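Beta-galactosidase (PDB 6Y2K) probably catalyses the hydrolysis of terminal beta-D-galactosyl residues in beta-galactosides, as a cold-active hexameric glycoside hydrolase of family GH42. Local coordinates at residues A[1-13]-A[24-38]. Numbering follows the deposited sequence. Where two conformers were deposited one is given.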
loop_
_atom_site.group_PDB
_atom_site.type_symbol
_atom_site.label_atom_id
_atom_site.label_comp_id
_atom_site.label_asym_id
_atom_site.label_seq_id
_atom_site.Cartn_x
_atom_site.Cartn_y
_atom_site.Cartn_z
ATOM N N MET A 1 -23.511 21.897 39.669
ATOM C CA MET A 1 -22.063 21.716 39.355
ATOM C C MET A 1 -21.252 21.421 40.612
ATOM O O MET A 1 -20.462 22.252 41.075
ATOM C CB MET A 1 -21.514 22.946 38.631
ATOM C CG MET A 1 -22.212 23.209 37.310
ATOM S SD MET A 1 -21.399 24.493 36.361
ATOM C CE MET A 1 -22.620 24.754 35.075
ATOM N N LYS A 2 -21.459 20.220 41.151
ATOM C CA LYS A 2 -20.813 19.779 42.390
ATOM C C LYS A 2 -19.958 18.540 42.157
ATOM O O LYS A 2 -20.180 17.807 41.203
ATOM C CB LYS A 2 -21.873 19.491 43.440
ATOM C CG LYS A 2 -22.687 20.720 43.803
ATOM C CD LYS A 2 -23.500 20.491 45.058
ATOM C CE LYS A 2 -24.146 21.781 45.537
ATOM N NZ LYS A 2 -25.266 22.204 44.652
ATOM N N LEU A 3 -18.979 18.326 43.035
ATOM C CA LEU A 3 -18.063 17.194 42.934
ATOM C C LEU A 3 -18.322 16.146 44.013
ATOM O O LEU A 3 -18.773 16.466 45.121
ATOM C CB LEU A 3 -16.619 17.673 43.021
ATOM C CG LEU A 3 -16.154 18.645 41.929
ATOM C CD1 LEU A 3 -14.693 18.956 42.160
ATOM C CD2 LEU A 3 -16.367 18.100 40.521
ATOM N N GLY A 4 -18.016 14.895 43.674
ATOM C CA GLY A 4 -18.209 13.761 44.563
ATOM C C GLY A 4 -17.085 12.747 44.456
ATOM O O GLY A 4 -16.214 12.857 43.590
ATOM N N VAL A 5 -17.109 11.748 45.330
ATOM C CA VAL A 5 -16.193 10.618 45.210
ATOM C C VAL A 5 -16.818 9.319 45.723
ATOM O O VAL A 5 -17.633 9.338 46.643
ATOM C CB VAL A 5 -14.845 10.924 45.907
ATOM C CG1 VAL A 5 -14.974 10.905 47.423
ATOM C CG2 VAL A 5 -13.760 9.964 45.436
ATOM N N CYS A 6 -16.436 8.200 45.101
ATOM C CA CYS A 6 -16.797 6.865 45.564
ATOM C C CYS A 6 -15.714 6.398 46.533
ATOM O O CYS A 6 -14.526 6.452 46.210
ATOM C CB CYS A 6 -16.912 5.903 44.378
ATOM S SG CYS A 6 -18.134 6.428 43.164
ATOM N N TYR A 7 -16.133 5.935 47.714
ATOM C CA TYR A 7 -15.248 5.708 48.865
ATOM C C TYR A 7 -15.539 4.365 49.543
ATOM O O TYR A 7 -16.692 3.927 49.597
ATOM C CB TYR A 7 -15.459 6.858 49.856
ATOM C CG TYR A 7 -14.618 6.848 51.118
ATOM C CD1 TYR A 7 -13.250 6.597 51.081
ATOM C CD2 TYR A 7 -15.194 7.150 52.354
ATOM C CE1 TYR A 7 -12.487 6.620 52.250
ATOM C CE2 TYR A 7 -14.441 7.179 53.520
ATOM C CZ TYR A 7 -13.094 6.917 53.471
ATOM O OH TYR A 7 -12.359 6.948 54.635
ATOM N N TYR A 8 -14.482 3.716 50.045
ATOM C CA TYR A 8 -14.570 2.401 50.706
ATOM C C TYR A 8 -13.882 2.443 52.074
ATOM O O TYR A 8 -12.774 1.948 52.232
ATOM C CB TYR A 8 -14.016 1.312 49.773
ATOM C CG TYR A 8 -14.844 1.312 48.504
ATOM C CD1 TYR A 8 -14.516 2.161 47.441
ATOM C CD2 TYR A 8 -16.016 0.578 48.421
ATOM C CE1 TYR A 8 -15.301 2.227 46.307
ATOM C CE2 TYR A 8 -16.810 0.631 47.286
ATOM C CZ TYR A 8 -16.441 1.462 46.234
ATOM O OH TYR A 8 -17.213 1.537 45.122
ATOM N N PRO A 9 -14.545 3.047 53.079
ATOM C CA PRO A 9 -13.947 3.092 54.425
ATOM C C PRO A 9 -13.618 1.695 54.974
ATOM O O PRO A 9 -12.605 1.530 55.659
ATOM C CB PRO A 9 -15.015 3.785 55.269
ATOM C CG PRO A 9 -16.281 3.598 54.525
ATOM C CD PRO A 9 -15.916 3.576 53.073
ATOM N N GLU A 10 -14.436 0.702 54.619
ATOM C CA GLU A 10 -14.171 -0.693 54.983
ATOM C C GLU A 10 -12.880 -1.304 54.389
ATOM O O GLU A 10 -12.452 -2.385 54.826
ATOM C CB GLU A 10 -15.402 -1.585 54.684
ATOM C CG GLU A 10 -15.619 -2.000 53.228
ATOM C CD GLU A 10 -16.419 -1.022 52.382
ATOM O OE1 GLU A 10 -16.464 0.207 52.678
ATOM O OE2 GLU A 10 -17.000 -1.506 51.384
ATOM N N HIS A 11 -12.270 -0.650 53.399
ATOM C CA HIS A 11 -10.970 -1.087 52.867
ATOM C C HIS A 11 -9.752 -0.508 53.582
ATOM O O HIS A 11 -8.625 -0.923 53.286
ATOM C CB HIS A 11 -10.871 -0.761 51.379
ATOM C CG HIS A 11 -11.882 -1.475 50.537
ATOM N ND1 HIS A 11 -12.013 -1.248 49.188
ATOM C CD2 HIS A 11 -12.816 -2.400 50.856
ATOM C CE1 HIS A 11 -12.996 -1.992 48.712
ATOM N NE2 HIS A 11 -13.494 -2.708 49.704
ATOM N N TRP A 12 -9.962 0.450 54.491
ATOM C CA TRP A 12 -8.862 1.218 55.103
ATOM C C TRP A 12 -8.965 1.194 56.632
ATOM O O TRP A 12 -10.069 1.160 57.169
ATOM C CB TRP A 12 -8.854 2.682 54.603
ATOM C CG TRP A 12 -8.947 2.786 53.100
ATOM C CD1 TRP A 12 -10.007 3.248 52.381
ATOM C CD2 TRP A 12 -7.967 2.363 52.148
ATOM N NE1 TRP A 12 -9.748 3.150 51.033
ATOM C CE2 TRP A 12 -8.506 2.597 50.861
ATOM C CE3 TRP A 12 -6.684 1.808 52.252
ATOM C CZ2 TRP A 12 -7.802 2.307 49.685
ATOM C CZ3 TRP A 12 -5.979 1.511 51.072
ATOM C CH2 TRP A 12 -6.541 1.776 49.809
ATOM N N PRO A 13 -7.819 1.232 57.335
ATOM C CA PRO A 13 -7.916 1.312 58.799
ATOM C C PRO A 13 -8.644 2.581 59.260
ATOM O O PRO A 13 -8.564 3.615 58.599
ATOM C CB PRO A 13 -6.455 1.296 59.277
ATOM C CG PRO A 13 -5.610 1.528 58.070
ATOM C CD PRO A 13 -6.428 1.210 56.849
ATOM N N MET A 24 -10.836 15.163 51.347
ATOM C CA MET A 24 -11.956 15.319 50.402
ATOM C C MET A 24 -12.488 16.763 50.372
ATOM O O MET A 24 -12.666 17.356 49.309
ATOM C CB MET A 24 -13.103 14.362 50.759
ATOM C CG MET A 24 -12.820 12.901 50.437
ATOM S SD MET A 24 -14.004 11.783 51.207
ATOM C CE MET A 24 -13.170 10.216 50.956
ATOM N N ARG A 25 -12.711 17.314 51.557
ATOM C CA ARG A 25 -13.198 18.687 51.696
ATOM C C ARG A 25 -12.222 19.679 51.050
ATOM O O ARG A 25 -12.650 20.563 50.307
ATOM C CB ARG A 25 -13.445 19.030 53.177
ATOM C CG ARG A 25 -14.087 20.390 53.433
ATOM C CD ARG A 25 -14.292 20.637 54.926
ATOM N NE ARG A 25 -15.272 21.692 55.167
ATOM C CZ ARG A 25 -15.725 22.039 56.367
ATOM N NH1 ARG A 25 -15.293 21.414 57.456
ATOM N NH2 ARG A 25 -16.616 23.012 56.480
ATOM N N ARG A 26 -10.922 19.514 51.308
ATOM C CA ARG A 26 -9.894 20.413 50.750
ATOM C C ARG A 26 -9.932 20.468 49.226
ATOM O O ARG A 26 -9.741 21.527 48.641
ATOM C CB ARG A 26 -8.478 20.019 51.202
ATOM C CG ARG A 26 -8.203 20.288 52.678
ATOM C CD ARG A 26 -6.713 20.291 53.024
ATOM N NE ARG A 26 -6.045 18.991 52.895
ATOM C CZ ARG A 26 -6.064 18.003 53.799
ATOM N NH1 ARG A 26 -5.394 16.875 53.548
ATOM N NH2 ARG A 26 -6.744 18.107 54.944
ATOM N N ILE A 27 -10.171 19.320 48.599
ATOM C CA ILE A 27 -10.272 19.228 47.136
ATOM C C ILE A 27 -11.508 19.960 46.598
ATOM O O ILE A 27 -11.473 20.483 45.490
ATOM C CB ILE A 27 -10.218 17.747 46.675
ATOM C CG1 ILE A 27 -8.808 17.182 46.929
ATOM C CG2 ILE A 27 -10.585 17.595 45.201
ATOM C CD1 ILE A 27 -8.736 15.673 46.984
ATOM N N GLY A 28 -12.576 20.022 47.383
ATOM C CA GLY A 28 -13.862 20.567 46.934
ATOM C C GLY A 28 -14.957 19.530 46.748
ATOM O O GLY A 28 -16.031 19.854 46.223
ATOM N N ILE A 29 -14.693 18.293 47.184
ATOM C CA ILE A 29 -15.682 17.214 47.160
ATOM C C ILE A 29 -16.810 17.549 48.139
ATOM O O ILE A 29 -16.543 17.931 49.277
ATOM C CB ILE A 29 -15.057 15.861 47.582
ATOM C CG1 ILE A 29 -13.908 15.435 46.646
ATOM C CG2 ILE A 29 -16.106 14.765 47.624
ATOM C CD1 ILE A 29 -14.283 15.349 45.186
ATOM N N GLN A 30 -18.059 17.398 47.693
ATOM C CA GLN A 30 -19.243 17.652 48.527
ATOM C C GLN A 30 -20.109 16.412 48.807
ATOM O O GLN A 30 -20.885 16.424 49.782
ATOM C CB GLN A 30 -20.108 18.738 47.883
ATOM C CG GLN A 30 -19.446 20.106 47.829
ATOM C CD GLN A 30 -20.355 21.164 47.237
ATOM O OE1 GLN A 30 -20.167 21.611 46.103
ATOM N NE2 GLN A 30 -21.361 21.565 48.006
ATOM N N TYR A 31 -20.009 15.380 47.952
ATOM C CA TYR A 31 -20.778 14.138 48.079
ATOM C C TYR A 31 -19.846 12.931 48.106
ATOM O O TYR A 31 -18.829 12.907 47.420
ATOM C CB TYR A 31 -21.749 13.966 46.910
ATOM C CG TYR A 31 -22.981 14.819 46.997
ATOM C CD1 TYR A 31 -22.907 16.190 46.778
ATOM C CD2 TYR A 31 -24.226 14.262 47.281
ATOM C CE1 TYR A 31 -24.034 16.991 46.852
ATOM C CE2 TYR A 31 -25.365 15.051 47.352
ATOM C CZ TYR A 31 -25.261 16.417 47.141
ATOM O OH TYR A 31 -26.375 17.225 47.204
ATOM N N VAL A 32 -20.212 11.923 48.895
ATOM C CA VAL A 32 -19.410 10.709 49.037
ATOM C C VAL A 32 -20.321 9.486 49.011
ATOM O O VAL A 32 -21.281 9.419 49.788
ATOM C CB VAL A 32 -18.611 10.713 50.356
ATOM C CG1 VAL A 32 -17.725 9.469 50.462
ATOM C CG2 VAL A 32 -17.773 11.979 50.468
ATOM N N ARG A 33 -20.023 8.520 48.135
ATOM C CA ARG A 33 -20.781 7.269 48.094
ATOM C C ARG A 33 -20.070 6.189 48.916
ATOM O O ARG A 33 -18.854 6.033 48.828
ATOM C CB ARG A 33 -21.002 6.789 46.658
ATOM C CG ARG A 33 -22.002 5.648 46.552
ATOM C CD ARG A 33 -21.995 4.987 45.186
ATOM N NE ARG A 33 -20.713 4.345 44.900
ATOM C CZ ARG A 33 -20.398 3.760 43.745
ATOM N NH1 ARG A 33 -21.275 3.705 42.743
ATOM N NH2 ARG A 33 -19.191 3.220 43.596
ATOM N N VAL A 34 -20.836 5.469 49.737
ATOM C CA VAL A 34 -20.323 4.308 50.479
ATOM C C VAL A 34 -21.344 3.164 50.538
ATOM O O VAL A 34 -22.546 3.386 50.370
ATOM C CB VAL A 34 -19.914 4.667 51.936
ATOM C CG1 VAL A 34 -18.901 5.808 51.955
ATOM C CG2 VAL A 34 -21.124 5.005 52.794
ATOM N N GLY A 35 -20.843 1.947 50.767
ATOM C CA GLY A 35 -21.666 0.828 51.257
ATOM C C GLY A 35 -22.125 -0.275 50.307
ATOM O O GLY A 35 -22.526 -1.347 50.776
ATOM N N GLU A 36 -22.056 -0.047 48.995
ATOM C CA GLU A 36 -22.678 -0.974 48.021
ATOM C C GLU A 36 -22.027 -2.365 47.892
ATOM O O GLU A 36 -22.654 -3.279 47.353
ATOM C CB GLU A 36 -22.856 -0.309 46.635
ATOM C CG GLU A 36 -21.650 -0.299 45.682
ATOM C CD GLU A 36 -20.516 0.646 46.071
ATOM O OE1 GLU A 36 -20.559 1.301 47.147
ATOM O OE2 GLU A 36 -19.552 0.730 45.277
ATOM N N PHE A 37 -20.788 -2.535 48.356
ATOM C CA PHE A 37 -20.142 -3.856 48.355
ATOM C C PHE A 37 -19.853 -4.409 49.759
ATOM O O PHE A 37 -19.014 -5.306 49.907
ATOM C CB PHE A 37 -18.836 -3.815 47.542
ATOM C CG PHE A 37 -19.016 -3.424 46.093
ATOM C CD1 PHE A 37 -19.898 -4.113 45.271
ATOM C CD2 PHE A 37 -18.249 -2.409 45.535
ATOM C CE1 PHE A 37 -20.051 -3.767 43.932
ATOM C CE2 PHE A 37 -18.380 -2.076 44.196
ATOM C CZ PHE A 37 -19.282 -2.752 43.393
ATOM N N SER A 38 -20.577 -3.927 50.774
ATOM C CA SER A 38 -20.207 -4.170 52.185
ATOM C C SER A 38 -20.970 -5.302 52.909
ATOM O O SER A 38 -20.790 -5.474 54.111
ATOM C CB SER A 38 -20.311 -2.852 52.992
ATOM O OG SER A 38 -21.651 -2.385 53.092
HETATM O O HOH W 1 -26.801 19.495 45.197
HETATM O O HOH W 2 -18.060 20.466 44.593
HETATM O O HOH W 3 -17.972 1.712 50.883
HETATM O O HOH W 4 -19.023 -0.820 49.750
#
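The Y7 ring lies between a methyl and a proline: M24 CE sits over the centre of one face, 3.7 Å from the ring centroid, while P9 N lies over the opposite face. With CG anti to the backbone N (chi1 -179°), Y7 places its ring under the M24 methyl of helix 17-27, and the extended M24 chain crosses it at about a right angle in a CH-pi, Met-aromatic contact; D20 of the same helix takes the Y7 hydroxyl. Y7 CB also rests on V32 CG1 at 3.5 Å. A serine here would probably leave the M24 methyl without its aromatic face, open a gap between M24 and P9 and deprive D20 of its phenol partner. Farther along the same face of the sheet, V5 CG1 touches M24 SD and I29 CG2. Strands 2-6 and 29-34 run parallel, bonded from V5 N to Y31 O, R33 N to V5 O and Y7 N to R33 O; with helix 17-27 between them they form the first beta-alpha-beta unit of the TIM barrel. G28 ends that helix in a Schellman motif. C6 and R33 share the other face, where C6 SG lies 3.4 Å from R33 NH2, over one side of the guanidinium, and E36 CD lies over the opposite side, toward the rim. E36 OE2, 3.0 Å from R33 NH2, pairs by charge, since no N-H points at it; E314 takes NH1. The Y8 hydroxyl donates a very short 2.5 Å bond to E36 OE2, near the plane of its ring, with ring and carboxylate turned 53° apart. F37 CD2 meets Y8 CE2 at 3.8 Å, and W183 of a neighbouring subunit packs against the F37 ring. One water joins E10 OE1 and Y7 O to G35 N, and another links E10 OE2 to F37 N.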